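Local structure of oxidoreductase (Bordetella pertussis, 3Q2K) at residues C[111-116]-C[140-145]. The protein is an NAD-dependent dehydrogenase that probably oxidises the UDP-linked sugar acid UDP-GlcNAcA during biosynthesis of 2,3-diacetamido-2,3-dideoxy-D-mannuronic acid. Sequence-based numbering, arbitrary orientation.
Sequences EVAQAG and DEAGVR
Rotation about the CA-CB bond of V144 (chi1 -65°) sets CG1 anti to its own carbonyl carbon and CG2 between that carbon and the backbone N, giving each methyl a different target on 111-116. CG2 meets the methyl of A113, with V144 CG2 to A113 CB at 3.8 Å. CG1 lies against the peptide carbonyl of G116, V144 CG1 to G116 C being 3.7 Å. Two residues earlier, the A142 methyl comes alongside that of A113, CB to CB 4.0 Å, and also touches the backbone, A142 CB to A113 O being 3.4 Å. A113 O is already engaged, accepting the hydrogen bond from G116 N at 2.8 Å as the helix ends. No hydrogen bond crosses between the segments; small apolar groups probably let the two helix ends come close, A113 CA to A142 CA 6.0 Å. G143, with positive phi (65°), closes helix 129-142 in a Schellman motif and turns the chain so that V144 faces A113. C139 touches both A113 and V144, while the backbone of R145 hydrogen-bonds with that of V119. Two neighbouring helices thus end side by side, each leading into a parallel strand, 118-121 or 146-148, as in the beta-alpha-beta crossovers of the NAD-binding Rossmann fold.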
ATOM      1  N   GLU C 111     -36.124   7.855 -16.133  1.00 32.08           N
ATOM      2  CA  GLU C 111     -37.557   7.814 -16.431  1.00 59.57           C
ATOM      3  C   GLU C 111     -38.010   8.756 -17.553  1.00 34.65           C
ATOM      4  O   GLU C 111     -38.821   8.423 -18.418  1.00 36.49           O
ATOM      5  CB  GLU C 111     -38.307   8.114 -15.136  1.00 36.81           C
ATOM      6  CG  GLU C 111     -39.830   8.141 -15.204  1.00 37.79           C
ATOM      7  CD  GLU C 111     -40.456   8.559 -13.880  1.00100.00           C
ATOM      8  OE1 GLU C 111     -41.686   8.494 -13.666  1.00 52.09           O
ATOM      9  OE2 GLU C 111     -39.697   8.977 -12.983  1.00 51.30           O
ATOM     10  N   VAL C 112     -37.427   9.948 -17.603  1.00 27.28           N
ATOM     11  CA  VAL C 112     -37.744  10.822 -18.723  1.00 17.54           C
ATOM     12  C   VAL C 112     -37.335  10.091 -19.989  1.00 38.84           C
ATOM     13  O   VAL C 112     -38.060  10.026 -20.976  1.00 45.32           O
ATOM     14  CB  VAL C 112     -37.021  12.182 -18.680  1.00 26.83           C
ATOM     15  CG1 VAL C 112     -37.085  12.883 -20.026  1.00 22.56           C
ATOM     16  CG2 VAL C 112     -37.663  13.070 -17.619  1.00 29.38           C
ATOM     17  N   ALA C 113     -36.141   9.517 -19.981  1.00 35.04           N
ATOM     18  CA  ALA C 113     -35.718   8.955 -21.252  1.00 33.72           C
ATOM     19  C   ALA C 113     -36.560   7.742 -21.625  1.00 35.37           C
ATOM     20  O   ALA C 113     -36.827   7.529 -22.806  1.00 24.88           O
ATOM     21  CB  ALA C 113     -34.243   8.620 -21.235  1.00 38.53           C
ATOM     22  N   GLN C 114     -36.935   6.917 -20.652  1.00 29.71           N
ATOM     23  CA  GLN C 114     -37.811   5.793 -20.973  1.00 26.95           C
ATOM     24  C   GLN C 114     -39.177   6.188 -21.539  1.00 46.34           C
ATOM     25  O   GLN C 114     -39.892   5.370 -22.125  1.00 36.80           O
ATOM     26  CB  GLN C 114     -37.989   4.940 -19.715  1.00 46.15           C
ATOM     27  CG  GLN C 114     -36.668   4.370 -19.216  1.00 25.49           C
ATOM     28  CD  GLN C 114     -36.835   3.498 -17.992  1.00 59.63           C
ATOM     29  OE1 GLN C 114     -37.759   3.711 -17.209  1.00 51.51           O
ATOM     30  NE2 GLN C 114     -35.955   2.516 -17.822  1.00 27.63           N
ATOM     31  N   ALA C 115     -39.588   7.429 -21.297  1.00 35.84           N
ATOM     32  CA  ALA C 115     -40.809   7.966 -21.887  1.00 35.88           C
ATOM     33  C   ALA C 115     -40.503   8.765 -23.147  1.00 42.47           C
ATOM     34  O   ALA C 115     -41.354   9.449 -23.717  1.00 33.83           O
ATOM     35  CB  ALA C 115     -41.517   8.858 -20.883  1.00 29.97           C
ATOM     36  N   GLY C 116     -39.240   8.718 -23.555  1.00 36.71           N
ATOM     37  CA  GLY C 116     -38.881   9.141 -24.902  1.00 36.54           C
ATOM     38  C   GLY C 116     -38.670  10.619 -25.144  1.00 18.74           C
ATOM     39  O   GLY C 116     -38.772  11.046 -26.293  1.00 42.18           O
ATOM     40  N   ASP C 140     -28.703   7.127 -24.209  1.00 30.73           N
ATOM     41  CA  ASP C 140     -28.107   6.608 -25.433  1.00 39.84           C
ATOM     42  C   ASP C 140     -29.125   5.628 -25.996  1.00 63.20           C
ATOM     43  O   ASP C 140     -29.481   5.723 -27.161  1.00 35.65           O
ATOM     44  CB  ASP C 140     -26.894   5.722 -25.140  1.00 35.84           C
ATOM     45  CG  ASP C 140     -25.609   6.496 -24.920  1.00100.00           C
ATOM     46  OD1 ASP C 140     -25.485   7.656 -25.360  1.00 34.53           O
ATOM     47  OD2 ASP C 140     -24.683   5.919 -24.314  1.00 49.70           O
ATOM     48  N   GLU C 141     -29.532   4.637 -25.208  1.00 30.06           N
ATOM     49  CA  GLU C 141     -30.417   3.605 -25.729  1.00 27.77           C
ATOM     50  C   GLU C 141     -31.836   4.119 -25.946  1.00 53.14           C
ATOM     51  O   GLU C 141     -32.575   3.553 -26.742  1.00 27.99           O
ATOM     52  CB  GLU C 141     -30.354   2.303 -24.929  1.00 44.07           C
ATOM     53  CG  GLU C 141     -30.879   2.349 -23.502  1.00 40.21           C
ATOM     54  CD  GLU C 141     -30.215   1.318 -22.600  1.00100.00           C
ATOM     55  OE1 GLU C 141     -29.340   0.572 -23.091  1.00 64.19           O
ATOM     56  OE2 GLU C 141     -30.548   1.243 -21.397  1.00 77.09           O
ATOM     57  N   ALA C 142     -32.254   5.225 -25.342  1.00 33.21           N
ATOM     58  CA  ALA C 142     -33.528   5.780 -25.798  1.00 25.41           C
ATOM     59  C   ALA C 142     -33.356   6.645 -27.042  1.00 41.75           C
ATOM     60  O   ALA C 142     -34.346   7.117 -27.586  1.00 32.01           O
ATOM     61  CB  ALA C 142     -34.218   6.599 -24.730  1.00 31.52           C
ATOM     62  N   GLY C 143     -32.142   6.906 -27.510  1.00 42.30           N
ATOM     63  CA  GLY C 143     -31.992   7.790 -28.659  1.00 24.33           C
ATOM     64  C   GLY C 143     -32.437   9.201 -28.326  1.00 45.61           C
ATOM     65  O   GLY C 143     -32.838   9.942 -29.219  1.00 51.29           O
ATOM     66  N   VAL C 144     -32.365   9.622 -27.067  1.00 35.16           N
ATOM     67  CA  VAL C 144     -32.714  11.006 -26.780  1.00 27.33           C
ATOM     68  C   VAL C 144     -31.456  11.810 -26.466  1.00 63.45           C
ATOM     69  O   VAL C 144     -30.424  11.231 -26.147  1.00 30.47           O
ATOM     70  CB  VAL C 144     -33.752  11.124 -25.644  1.00 41.28           C
ATOM     71  CG1 VAL C 144     -35.088  10.512 -26.070  1.00 33.65           C
ATOM     72  CG2 VAL C 144     -33.267  10.464 -24.365  1.00 17.27           C
ATOM     73  N   ARG C 145     -31.514  13.129 -26.591  1.00 35.71           N
ATOM     74  CA  ARG C 145     -30.479  14.058 -26.148  1.00 24.95           C
ATOM     75  C   ARG C 145     -30.422  14.142 -24.624  1.00 41.05           C
ATOM     76  O   ARG C 145     -31.455  14.226 -23.959  1.00 27.67           O
ATOM     77  CB  ARG C 145     -30.958  15.448 -26.565  1.00 42.67           C
ATOM     78  CG  ARG C 145     -30.012  16.217 -27.450  1.00 59.98           C
ATOM     79  CD  ARG C 145     -29.705  15.327 -28.629  1.00 28.70           C
ATOM     80  NE  ARG C 145     -28.592  15.915 -29.362  1.00 56.81           N
ATOM     81  CZ  ARG C 145     -28.088  15.371 -30.462  1.00 52.32           C
ATOM     82  NH1 ARG C 145     -28.632  14.264 -30.943  1.00 54.32           N
ATOM     83  NH2 ARG C 145     -27.068  15.946 -31.080  1.00 60.43           N
TER